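Local coordinates for protein probable fatty acyl-CoA transferase Rv3272 (Mycobacterium tuberculosis, PDB 5YX6) that probably takes part in fatty acid metabolism as a family III CoA transferase, a homodimer that binds fatty acyl-CoAs and prefers palmitoyl-CoA, at residues C275-R280 with N325-C330; I261-Y266 with L308-K313; P342-A345 with L349-E352; G154-M159 with P166-F171. All blocks are in the same frame, centred on the assembly; numbering follows the deposited sequence.

Contact 1: C275-R280 with N325-C330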
loop_
_atom_site.group_PDB
_atom_site.type_symbol
_atom_site.label_atom_id
_atom_site.label_comp_id
_atom_site.label_asym_id
_atom_site.label_seq_id
_atom_site.Cartn_x
_atom_site.Cartn_y
_atom_site.Cartn_z
ATOM N N CYS A 275 10.241 -25.694 -19.369
ATOM C CA CYS A 275 10.154 -27.115 -19.697
ATOM C C CYS A 275 11.505 -27.738 -20.055
ATOM O O CYS A 275 11.824 -28.835 -19.598
ATOM C CB CYS A 275 9.183 -27.336 -20.850
ATOM S SG CYS A 275 7.484 -26.922 -20.451
ATOM N N TYR A 276 12.309 -27.044 -20.855
ATOM C CA TYR A 276 13.607 -27.599 -21.218
ATOM C C TYR A 276 14.529 -27.627 -20.002
ATOM O O TYR A 276 15.298 -28.571 -19.827
ATOM C CB TYR A 276 14.260 -26.812 -22.368
ATOM C CG TYR A 276 13.512 -26.943 -23.681
ATOM C CD1 TYR A 276 13.513 -28.137 -24.405
ATOM C CD2 TYR A 276 12.805 -25.867 -24.198
ATOM C CE1 TYR A 276 12.803 -28.251 -25.606
ATOM C CE2 TYR A 276 12.101 -25.967 -25.389
ATOM C CZ TYR A 276 12.103 -27.154 -26.091
ATOM O OH TYR A 276 11.396 -27.221 -27.272
ATOM N N LEU A 277 14.462 -26.588 -19.170
ATOM C CA LEU A 277 15.376 -26.467 -18.029
ATOM C C LEU A 277 15.151 -27.516 -16.940
ATOM O O LEU A 277 16.095 -27.915 -16.267
ATOM C CB LEU A 277 15.284 -25.060 -17.408
ATOM C CG LEU A 277 15.934 -23.930 -18.217
ATOM C CD1 LEU A 277 15.686 -22.568 -17.585
ATOM C CD2 LEU A 277 17.429 -24.180 -18.399
ATOM N N ILE A 278 13.906 -27.951 -16.761
ATOM C CA ILE A 278 13.584 -28.973 -15.764
ATOM C C ILE A 278 13.649 -30.388 -16.336
ATOM O O ILE A 278 13.251 -31.352 -15.677
ATOM C CB ILE A 278 12.180 -28.767 -15.170
ATOM C CG1 ILE A 278 11.128 -28.944 -16.263
ATOM C CG2 ILE A 278 12.074 -27.399 -14.517
ATOM C CD1 ILE A 278 9.720 -28.809 -15.790
ATOM N N GLY A 279 14.115 -30.505 -17.575
ATOM C CA GLY A 279 14.286 -31.801 -18.203
ATOM C C GLY A 279 12.984 -32.409 -18.682
ATOM O O GLY A 279 12.806 -33.619 -18.621
ATOM N N ARG A 280 12.051 -31.581 -19.131
ATOM C CA ARG A 280 10.764 -32.101 -19.580
ATOM C C ARG A 280 10.277 -31.489 -20.899
ATOM O O ARG A 280 9.237 -30.824 -20.931
ATOM C CB ARG A 280 9.707 -31.896 -18.487
ATOM C CG ARG A 280 9.974 -32.673 -17.189
ATOM C CD ARG A 280 9.766 -34.194 -17.379
ATOM N NE ARG A 280 8.487 -34.459 -18.034
ATOM C CZ ARG A 280 7.346 -34.664 -17.383
ATOM N NH1 ARG A 280 7.321 -34.656 -16.047
ATOM N NH2 ARG A 280 6.229 -34.879 -18.069
ATOM N N ASN A 325 18.986 -18.150 -16.321
ATOM C CA ASN A 325 18.383 -18.220 -17.642
ATOM C C ASN A 325 17.219 -17.260 -17.805
ATOM O O ASN A 325 16.394 -17.421 -18.700
ATOM C CB ASN A 325 17.916 -19.646 -17.927
ATOM C CG ASN A 325 19.067 -20.577 -18.260
ATOM O OD1 ASN A 325 19.773 -21.076 -17.378
ATOM N ND2 ASN A 325 19.261 -20.813 -19.550
ATOM N N GLY A 326 17.150 -16.261 -16.932
ATOM C CA GLY A 326 16.189 -15.188 -17.096
ATOM C C GLY A 326 14.751 -15.566 -16.822
ATOM O O GLY A 326 13.844 -15.064 -17.477
ATOM N N LEU A 327 14.535 -16.468 -15.872
ATOM C CA LEU A 327 13.175 -16.789 -15.463
ATOM C C LEU A 327 12.892 -16.212 -14.078
ATOM O O LEU A 327 13.792 -16.073 -13.252
ATOM C CB LEU A 327 12.937 -18.295 -15.472
ATOM C CG LEU A 327 13.048 -18.982 -16.831
ATOM C CD1 LEU A 327 12.702 -20.457 -16.679
ATOM C CD2 LEU A 327 12.149 -18.320 -17.863
ATOM N N MET A 328 11.638 -15.866 -13.831
ATOM C CA MET A 328 11.256 -15.333 -12.530
ATOM C C MET A 328 11.042 -16.457 -11.510
ATOM O O MET A 328 10.089 -17.235 -11.602
ATOM C CB MET A 328 10.000 -14.462 -12.656
ATOM C CG MET A 328 10.211 -13.216 -13.516
ATOM S SD MET A 328 8.745 -12.180 -13.737
ATOM C CE MET A 328 7.518 -13.375 -14.264
ATOM N N ALA A 329 11.945 -16.530 -10.539
ATOM C CA ALA A 329 11.886 -17.557 -9.514
ATOM C C ALA A 329 12.612 -17.088 -8.263
ATOM O O ALA A 329 13.594 -16.346 -8.358
ATOM C CB ALA A 329 12.486 -18.866 -10.025
ATOM N N CYS A 330 12.134 -17.524 -7.099
ATOM C CA CYS A 330 12.784 -17.188 -5.832
ATOM C C CYS A 330 12.382 -18.155 -4.733
ATOM O O CYS A 330 11.426 -18.912 -4.888
ATOM C CB CYS A 330 12.417 -15.771 -5.399
ATOM S SG CYS A 330 10.660 -15.612 -4.985
#
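Leu277 meets Asn325 and Leu327 where two helices of an alpha/beta unit finish, and both finish in the same way, with a Schellman motif. Gly279 takes the positive-phi position after helix 268-277, and Arg280 N bonds back to Cys275 O at 2.8 Å. Gly326 does the same job after helix 315-324, and the chain then turns into strand 328-331.

The buried part of the contact is the side of Leu327. Leu277 and Leu327 reach for each other tip to tip, their CD1 methyls 3.8 Å apart. Leu277 gets there with CG anti to its own carbonyl carbon (chi1 -74°) and CD1 at the far end of an extended chain. Leu322 of helix 315-324 packs against both leucines and adds to the apolar cluster. Next to it Ile278 turns into the interior, onto Trp318 and onto Leu306 of helix 299-310.

The side of Asn325 is nearer solvent, though not more widely spaced. This partly exposed residue crosses the end of Leu277 obliquely and packs its aliphatic root as closely as the leucine does, while the other branch of Leu277, CD2, lies 4.0 Å from Asn325 CG. No hydrogen bond spans the two segments; Lys273 on helix 268-277 donates from NZ to Asn325 O. Just past that helix, Arg280 makes local salt bridges to Asp282 and Glu305.

A single methyl serves both the buried and the partly exposed side: besides touching Leu327, Leu277 CD1 sits 3.7 Å from Asn325 CB.

Contact 2: I261-Y266 with L308-K313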
loop_
_atom_site.group_PDB
_atom_site.type_symbol
_atom_site.label_atom_id
_atom_site.label_comp_id
_atom_site.label_asym_id
_atom_site.label_seq_id
_atom_site.Cartn_x
_atom_site.Cartn_y
_atom_site.Cartn_z
ATOM N N ILE A 261 9.824 -23.639 -4.074
ATOM C CA ILE A 261 10.292 -22.597 -4.976
ATOM C C ILE A 261 9.094 -21.882 -5.592
ATOM O O ILE A 261 8.111 -22.508 -5.981
ATOM C CB ILE A 261 11.220 -23.154 -6.105
ATOM C CG1 ILE A 261 11.815 -22.003 -6.928
ATOM C CG2 ILE A 261 10.474 -24.123 -7.021
ATOM C CD1 ILE A 261 12.685 -22.461 -8.083
ATOM N N VAL A 262 9.185 -20.564 -5.666
ATOM C CA VAL A 262 8.186 -19.755 -6.342
ATOM C C VAL A 262 8.622 -19.474 -7.781
ATOM O O VAL A 262 9.698 -18.936 -7.995
ATOM C CB VAL A 262 7.966 -18.427 -5.594
ATOM C CG1 VAL A 262 6.980 -17.554 -6.337
ATOM C CG2 VAL A 262 7.505 -18.698 -4.160
ATOM N N ILE A 263 7.790 -19.844 -8.753
ATOM C CA ILE A 263 8.106 -19.673 -10.168
ATOM C C ILE A 263 6.987 -18.973 -10.921
ATOM O O ILE A 263 5.819 -19.314 -10.765
ATOM C CB ILE A 263 8.365 -21.032 -10.874
ATOM C CG1 ILE A 263 9.551 -21.773 -10.256
ATOM C CG2 ILE A 263 8.604 -20.823 -12.349
ATOM C CD1 ILE A 263 9.677 -23.222 -10.734
ATOM N N SER A 264 7.340 -18.002 -11.752
ATOM C CA SER A 264 6.374 -17.440 -12.688
ATOM C C SER A 264 6.934 -17.482 -14.109
ATOM O O SER A 264 7.847 -16.733 -14.453
ATOM C CB SER A 264 5.999 -16.009 -12.307
ATOM O OG SER A 264 4.906 -15.574 -13.097
ATOM N N ALA A 265 6.382 -18.371 -14.923
ATOM C CA ALA A 265 6.859 -18.579 -16.277
ATOM C C ALA A 265 5.701 -19.002 -17.168
ATOM O O ALA A 265 5.622 -20.148 -17.601
ATOM C CB ALA A 265 7.969 -19.615 -16.300
ATOM N N TYR A 266 4.790 -18.071 -17.415
ATOM C CA TYR A 266 3.567 -18.365 -18.141
ATOM C C TYR A 266 3.583 -17.782 -19.558
ATOM O O TYR A 266 2.816 -18.220 -20.413
ATOM C CB TYR A 266 2.360 -17.843 -17.359
ATOM C CG TYR A 266 2.404 -16.357 -17.103
ATOM C CD1 TYR A 266 3.081 -15.849 -16.002
ATOM C CD2 TYR A 266 1.781 -15.460 -17.961
ATOM C CE1 TYR A 266 3.138 -14.494 -15.760
ATOM C CE2 TYR A 266 1.827 -14.096 -17.724
ATOM C CZ TYR A 266 2.507 -13.619 -16.620
ATOM O OH TYR A 266 2.568 -12.264 -16.371
ATOM N N LEU A 308 6.919 -33.401 -10.025
ATOM C CA LEU A 308 7.657 -34.625 -10.368
ATOM C C LEU A 308 9.050 -34.280 -10.887
ATOM O O LEU A 308 10.043 -34.873 -10.474
ATOM C CB LEU A 308 6.898 -35.463 -11.402
ATOM C CG LEU A 308 5.712 -36.263 -10.842
ATOM C CD1 LEU A 308 4.935 -36.951 -11.955
ATOM C CD2 LEU A 308 6.156 -37.271 -9.791
ATOM N N ALA A 309 9.126 -33.271 -11.749
ATOM C CA ALA A 309 10.404 -32.865 -12.329
ATOM C C ALA A 309 11.276 -32.081 -11.354
ATOM O O ALA A 309 12.496 -32.262 -11.329
ATOM C CB ALA A 309 10.169 -32.044 -13.592
ATOM N N LEU A 310 10.659 -31.221 -10.543
ATOM C CA LEU A 310 11.414 -30.379 -9.612
ATOM C C LEU A 310 12.023 -31.157 -8.453
ATOM O O LEU A 310 12.870 -30.642 -7.720
ATOM C CB LEU A 310 10.529 -29.252 -9.079
ATOM C CG LEU A 310 10.132 -28.237 -10.148
ATOM C CD1 LEU A 310 8.984 -27.383 -9.673
ATOM C CD2 LEU A 310 11.336 -27.390 -10.523
ATOM N N ALA A 311 11.599 -32.405 -8.294
ATOM C CA ALA A 311 12.096 -33.261 -7.221
ATOM C C ALA A 311 13.602 -33.556 -7.300
ATOM O O ALA A 311 14.190 -33.972 -6.303
ATOM C CB ALA A 311 11.314 -34.562 -7.198
ATOM N N SER A 312 14.231 -33.323 -8.456
ATOM C CA SER A 312 15.640 -33.699 -8.646
ATOM C C SER A 312 16.666 -32.736 -8.043
ATOM O O SER A 312 17.858 -33.063 -7.964
ATOM C CB SER A 312 15.952 -33.826 -10.148
ATOM O OG SER A 312 14.929 -34.518 -10.850
ATOM N N LYS A 313 16.213 -31.562 -7.612
ATOM C CA LYS A 313 17.106 -30.562 -7.028
ATOM C C LYS A 313 16.453 -29.835 -5.854
ATOM O O LYS A 313 15.226 -29.805 -5.740
ATOM C CB LYS A 313 17.524 -29.536 -8.088
ATOM C CG LYS A 313 18.387 -30.061 -9.230
ATOM C CD LYS A 313 18.422 -29.043 -10.376
ATOM C CE LYS A 313 19.671 -29.164 -11.241
ATOM N NZ LYS A 313 19.800 -30.511 -11.856
#
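Leu310, on helix 299-310, points at Ile261 and Ile263 on strand 260-264, and its side chain can be followed outward atom by atom. CB, still close to the helix, only sets the direction: CG leaves it anti to the carbonyl carbon, with chi1 at -67°. CG is the fork and leaves the touching to the two methyls. CD1, carried straight on from the backbone by a chi2 of 165°, faces both isoleucines at once, 4.3 Å from Ile263 CD1 and 4.5 Å from Ile261 CG2. CD2 leans toward Ile263 as well, and the same methyl comes up to Ile278, the residue just past helix 268-277.

The strand alternates in the usual way. Ile261 and Ile263 face the helices, where Trp318, Val319 and Leu322 of helix 315-324 also cover them, while Val262 and Ser264 face Leu147 and Ile145 of the second subunit. Phe254 on the neighbouring strand packs against both Leu310 and Ile263.

Polar bonds lie apart from the methyls: Leu310 O accepts from the indole NE1 of Trp318. No hydrogen bond or salt bridge crosses between the segments, and the methyls approach at generous distances. The chemistry of the contact is thus purely hydrophobic, a share in the layer between helices and sheet whose geometry comes from shape and burial rather than from directed bonds.

Contact 3: P342-A345 with L349-E352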
loop_
_atom_site.group_PDB
_atom_site.type_symbol
_atom_site.label_atom_id
_atom_site.label_comp_id
_atom_site.label_asym_id
_atom_site.label_seq_id
_atom_site.Cartn_x
_atom_site.Cartn_y
_atom_site.Cartn_z
ATOM N N PRO A 342 21.570 -10.754 0.256
ATOM C CA PRO A 342 22.420 -9.770 -0.417
ATOM C C PRO A 342 21.600 -8.677 -1.081
ATOM O O PRO A 342 22.061 -7.546 -1.157
ATOM C CB PRO A 342 23.169 -10.602 -1.470
ATOM C CG PRO A 342 23.041 -12.005 -1.019
ATOM C CD PRO A 342 21.729 -12.097 -0.328
ATOM N N LEU A 343 20.413 -9.025 -1.570
ATOM C CA LEU A 343 19.507 -8.047 -2.155
ATOM C C LEU A 343 19.112 -6.984 -1.137
ATOM O O LEU A 343 19.131 -5.787 -1.427
ATOM C CB LEU A 343 18.250 -8.733 -2.697
ATOM C CG LEU A 343 17.125 -7.787 -3.127
ATOM C CD1 LEU A 343 17.611 -6.874 -4.236
ATOM C CD2 LEU A 343 15.887 -8.565 -3.569
ATOM N N PHE A 344 18.744 -7.437 0.054
ATOM C CA PHE A 344 18.332 -6.543 1.122
ATOM C C PHE A 344 19.458 -5.593 1.485
ATOM O O PHE A 344 19.230 -4.400 1.700
ATOM C CB PHE A 344 17.884 -7.333 2.352
ATOM C CG PHE A 344 17.298 -6.484 3.431
ATOM C CD1 PHE A 344 18.110 -5.894 4.391
ATOM C CD2 PHE A 344 15.934 -6.269 3.491
ATOM C CE1 PHE A 344 17.573 -5.104 5.380
ATOM C CE2 PHE A 344 15.392 -5.475 4.485
ATOM C CZ PHE A 344 16.214 -4.894 5.427
ATOM N N ALA A 345 20.676 -6.120 1.546
ATOM C CA ALA A 345 21.830 -5.300 1.882
ATOM C C ALA A 345 22.097 -4.278 0.781
ATOM O O ALA A 345 22.462 -3.129 1.032
ATOM C CB ALA A 345 23.047 -6.179 2.104
ATOM N N LEU A 349 18.369 -0.416 3.001
ATOM C CA LEU A 349 17.013 -0.265 3.486
ATOM C C LEU A 349 16.919 0.145 4.958
ATOM O O LEU A 349 15.829 0.395 5.457
ATOM C CB LEU A 349 16.260 -1.567 3.262
ATOM C CG LEU A 349 15.718 -1.767 1.856
ATOM C CD1 LEU A 349 15.477 -3.245 1.574
ATOM C CD2 LEU A 349 14.427 -0.978 1.721
ATOM N N THR A 350 18.052 0.209 5.648
ATOM C CA THR A 350 18.049 0.453 7.087
ATOM C C THR A 350 18.718 1.772 7.486
ATOM O O THR A 350 19.557 2.298 6.757
ATOM C CB THR A 350 18.724 -0.701 7.849
ATOM O OG1 THR A 350 20.088 -0.827 7.434
ATOM C CG2 THR A 350 17.986 -2.008 7.584
ATOM N N LEU A 351 18.323 2.302 8.641
ATOM C CA LEU A 351 18.999 3.451 9.256
ATOM C C LEU A 351 19.242 3.226 10.743
ATOM O O LEU A 351 18.527 2.459 11.391
ATOM C CB LEU A 351 18.179 4.740 9.112
ATOM C CG LEU A 351 17.345 5.025 7.873
ATOM C CD1 LEU A 351 15.993 5.585 8.304
ATOM C CD2 LEU A 351 18.080 6.009 6.968
ATOM N N GLU A 352 20.257 3.906 11.274
ATOM C CA GLU A 352 20.572 3.824 12.695
ATOM C C GLU A 352 20.051 5.054 13.435
ATOM O O GLU A 352 20.320 6.188 13.042
ATOM C CB GLU A 352 22.081 3.691 12.912
ATOM C CG GLU A 352 22.674 2.452 12.282
ATOM C CD GLU A 352 21.981 1.185 12.740
ATOM O OE1 GLU A 352 21.667 1.080 13.945
ATOM O OE2 GLU A 352 21.740 0.295 11.890
HETATM O O HOH W 1 20.075 -2.744 3.587
#
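Phe344 and Leu349, 6.8 Å apart at their CA atoms, mark the closest backbone approach between the short helix 342-346 and the start of strand 350-353. The two segments make no direct hydrogen bond; a water bridges them instead. It donates to Phe344 O at 2.6 Å and accepts from Leu349 N at 2.9 Å, so that a helix carbonyl and an amide at the entry to the strand are both satisfied.

Beside this bridge the Phe344 ring reaches across to 349-352. With CG anti to the backbone N (chi1 -173°) it swings away from its own helix. Leu349 lies aslant over one face: its CD1 stands 4.0 Å from the centroid of the Phe344 ring and 28° off the ring normal, a CH-pi contact, and comes within 3.6 Å of Phe344 CD2. Leu349 CB lies above the same face, displaced toward the rim. Thr350 comes in at the edge, near the ring plane, its CG2 methyl 3.8 Å from Phe344 CE1.

This is a short helix-to-strand connection, closed by a CH-pi contact and a bridging water, that leads into the antiparallel pair 350-353 and 360-363, where Leu351 bonds to Val362. Helices of the second subunit pack against it: helix 206-213 brings Tyr207 onto Leu343 and Asp208 onto Leu349, and helix 215-222 brings Leu222 onto Thr350.

Contact 4: G154-M159 with P166-F171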
loop_
_atom_site.group_PDB
_atom_site.type_symbol
_atom_site.label_atom_id
_atom_site.label_comp_id
_atom_site.label_asym_id
_atom_site.label_seq_id
_atom_site.Cartn_x
_atom_site.Cartn_y
_atom_site.Cartn_z
ATOM N N GLY A 154 -12.584 -7.611 2.990
ATOM C CA GLY A 154 -12.504 -8.814 2.182
ATOM C C GLY A 154 -11.161 -9.512 2.050
ATOM O O GLY A 154 -11.043 -10.462 1.280
ATOM N N MET A 155 -10.165 -9.085 2.819
ATOM C CA MET A 155 -8.797 -9.549 2.597
ATOM C C MET A 155 -8.496 -10.965 3.092
ATOM O O MET A 155 -7.368 -11.437 2.944
ATOM C CB MET A 155 -7.810 -8.576 3.236
ATOM C CG MET A 155 -7.718 -7.268 2.480
ATOM S SD MET A 155 -6.521 -6.127 3.183
ATOM C CE MET A 155 -6.288 -5.021 1.786
ATOM N N THR A 156 -9.497 -11.654 3.633
ATOM C CA THR A 156 -9.315 -13.037 4.064
ATOM C C THR A 156 -9.766 -14.003 2.971
ATOM O O THR A 156 -9.580 -15.213 3.095
ATOM C CB THR A 156 -10.096 -13.370 5.397
ATOM O OG1 THR A 156 -11.514 -13.372 5.167
ATOM C CG2 THR A 156 -9.764 -12.380 6.515
ATOM N N THR A 157 -10.358 -13.463 1.908
ATOM C CA THR A 157 -10.957 -14.282 0.853
ATOM C C THR A 157 -9.961 -15.231 0.172
ATOM O O THR A 157 -8.833 -14.846 -0.151
ATOM C CB THR A 157 -11.604 -13.388 -0.239
ATOM O OG1 THR A 157 -12.551 -12.494 0.360
ATOM C CG2 THR A 157 -12.309 -14.224 -1.291
ATOM N N GLY A 158 -10.392 -16.477 -0.031
ATOM C CA GLY A 158 -9.655 -17.451 -0.822
ATOM C C GLY A 158 -8.313 -17.927 -0.302
ATOM O O GLY A 158 -7.435 -18.290 -1.085
ATOM N N MET A 159 -8.135 -17.898 1.012
ATOM C CA MET A 159 -6.902 -18.392 1.611
ATOM C C MET A 159 -7.219 -19.465 2.630
ATOM O O MET A 159 -7.515 -19.161 3.784
ATOM C CB MET A 159 -6.127 -17.255 2.262
ATOM C CG MET A 159 -5.575 -16.253 1.272
ATOM S SD MET A 159 -4.366 -15.193 2.049
ATOM C CE MET A 159 -5.424 -13.939 2.764
ATOM N N PRO A 166 -10.653 -18.151 9.051
ATOM C CA PRO A 166 -10.253 -17.138 8.068
ATOM C C PRO A 166 -8.776 -16.775 8.215
ATOM O O PRO A 166 -8.257 -16.687 9.333
ATOM C CB PRO A 166 -11.146 -15.938 8.404
ATOM C CG PRO A 166 -12.303 -16.511 9.149
ATOM C CD PRO A 166 -11.747 -17.676 9.915
ATOM N N GLN A 167 -8.090 -16.618 7.090
ATOM C CA GLN A 167 -6.679 -16.271 7.125
ATOM C C GLN A 167 -6.501 -14.792 7.429
ATOM O O GLN A 167 -6.957 -13.941 6.673
ATOM C CB GLN A 167 -6.000 -16.620 5.803
ATOM C CG GLN A 167 -4.530 -16.269 5.769
ATOM C CD GLN A 167 -3.682 -17.205 6.604
ATOM O OE1 GLN A 167 -3.292 -16.867 7.727
ATOM N NE2 GLN A 167 -3.393 -18.389 6.065
ATOM N N ILE A 168 -5.834 -14.495 8.539
ATOM C CA ILE A 168 -5.569 -13.122 8.931
ATOM C C ILE A 168 -4.137 -12.774 8.564
ATOM O O ILE A 168 -3.207 -13.366 9.103
ATOM C CB ILE A 168 -5.750 -12.912 10.447
ATOM C CG1 ILE A 168 -7.166 -13.287 10.901
ATOM C CG2 ILE A 168 -5.358 -11.483 10.829
ATOM C CD1 ILE A 168 -8.238 -12.294 10.481
ATOM N N ILE A 169 -3.953 -11.819 7.655
ATOM C CA ILE A 169 -2.609 -11.435 7.241
ATOM C C ILE A 169 -1.871 -10.810 8.423
ATOM O O ILE A 169 -2.342 -9.847 9.011
ATOM C CB ILE A 169 -2.638 -10.469 6.041
ATOM C CG1 ILE A 169 -3.213 -11.179 4.816
ATOM C CG2 ILE A 169 -1.243 -9.965 5.725
ATOM C CD1 ILE A 169 -3.680 -10.253 3.719
ATOM N N PRO A 170 -0.718 -11.384 8.788
ATOM C CA PRO A 170 0.021 -11.019 10.000
ATOM C C PRO A 170 0.950 -9.817 9.866
ATOM O O PRO A 170 1.881 -9.699 10.659
ATOM C CB PRO A 170 0.834 -12.281 10.295
ATOM C CG PRO A 170 1.100 -12.864 8.951
ATOM C CD PRO A 170 -0.070 -12.498 8.068
ATOM N N PHE A 171 0.755 -8.966 8.871
ATOM C CA PHE A 171 1.423 -7.660 8.893
ATOM C C PHE A 171 0.405 -6.572 8.566
ATOM O O PHE A 171 -0.691 -6.864 8.079
ATOM C CB PHE A 171 2.643 -7.612 7.953
ATOM C CG PHE A 171 2.355 -8.019 6.536
ATOM C CD1 PHE A 171 1.938 -7.085 5.600
ATOM C CD2 PHE A 171 2.527 -9.337 6.135
ATOM C CE1 PHE A 171 1.670 -7.458 4.299
ATOM C CE2 PHE A 171 2.270 -9.717 4.832
ATOM C CZ PHE A 171 1.844 -8.778 3.908
#
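Thr156 and Gln167 bring two parts of the connection between helices 146-152 and 173-196 to a CA separation of 5.2 Å, the first coiled through a type I turn (Gly154 to Thr157) and an overlapping type II turn (Thr156 to Met159), the second running extended.

Thr156 presses on the extended segment with its carbon side. Its CG2 lies 3.2 Å from Gln167 O, a close approach of methyl to carbonyl, and its CB packs alongside Pro166 CB, the two side chains pointing the same way. Met159 crosses Gln167 at about a right angle, with Met159 CB 3.6 Å from Gln167 CB. Farther out, Met159 SD rides 3.9 Å from Gln167 CG. A bend at chi3 (-85°) then brings Met159 CE back to Ile169, 4.1 Å from its CG1. Ile169 CD1 reaches on toward Met155, near that residue's backbone O.

The turn is braced from within: Gly154 O accepts from Thr157 N and from Thr157 OG1, the OG1 bond being 2.7 Å. Met155 sends its tip the other way, onto helices 173-196 and 206-213; its side chain is about 10 Å from that of Asp175, the inferred nucleophile. At the subunit interface, Gln167 packs on Gln167 of the second subunit.

No hydrogen bond joins the two segments. Their fit rests on aliphatic carbon, a thioether and backbone carbonyls that meet methyl and methylene groups, while the bonds of Gly154 O stay within 154-159.

Along the chain contact 4 closes first, contacts 1 and 2 interleave, and contact 3 follows. Contacts 1 and 2 form one unit: their centres are 7 Å apart, and they share the antiparallel sheet through adjacent strands 260-264 and 328-331, probably bonded backbone to backbone. This cluster, more than 30 Å from the chain's centre, probably belongs to the small domain. Contacts 3 and 4 lie nearer that centre, each 26 to 31 Å from the other contact centres and touching none. All four reach the second subunit. Contact 2 meets its Ile145 and Leu147, shortly before its contact 4 segments, and contact 4 meets its Tyr260, beside its contact 2 strand, although contacts 2 and 4 lie 26 Å apart in one chain.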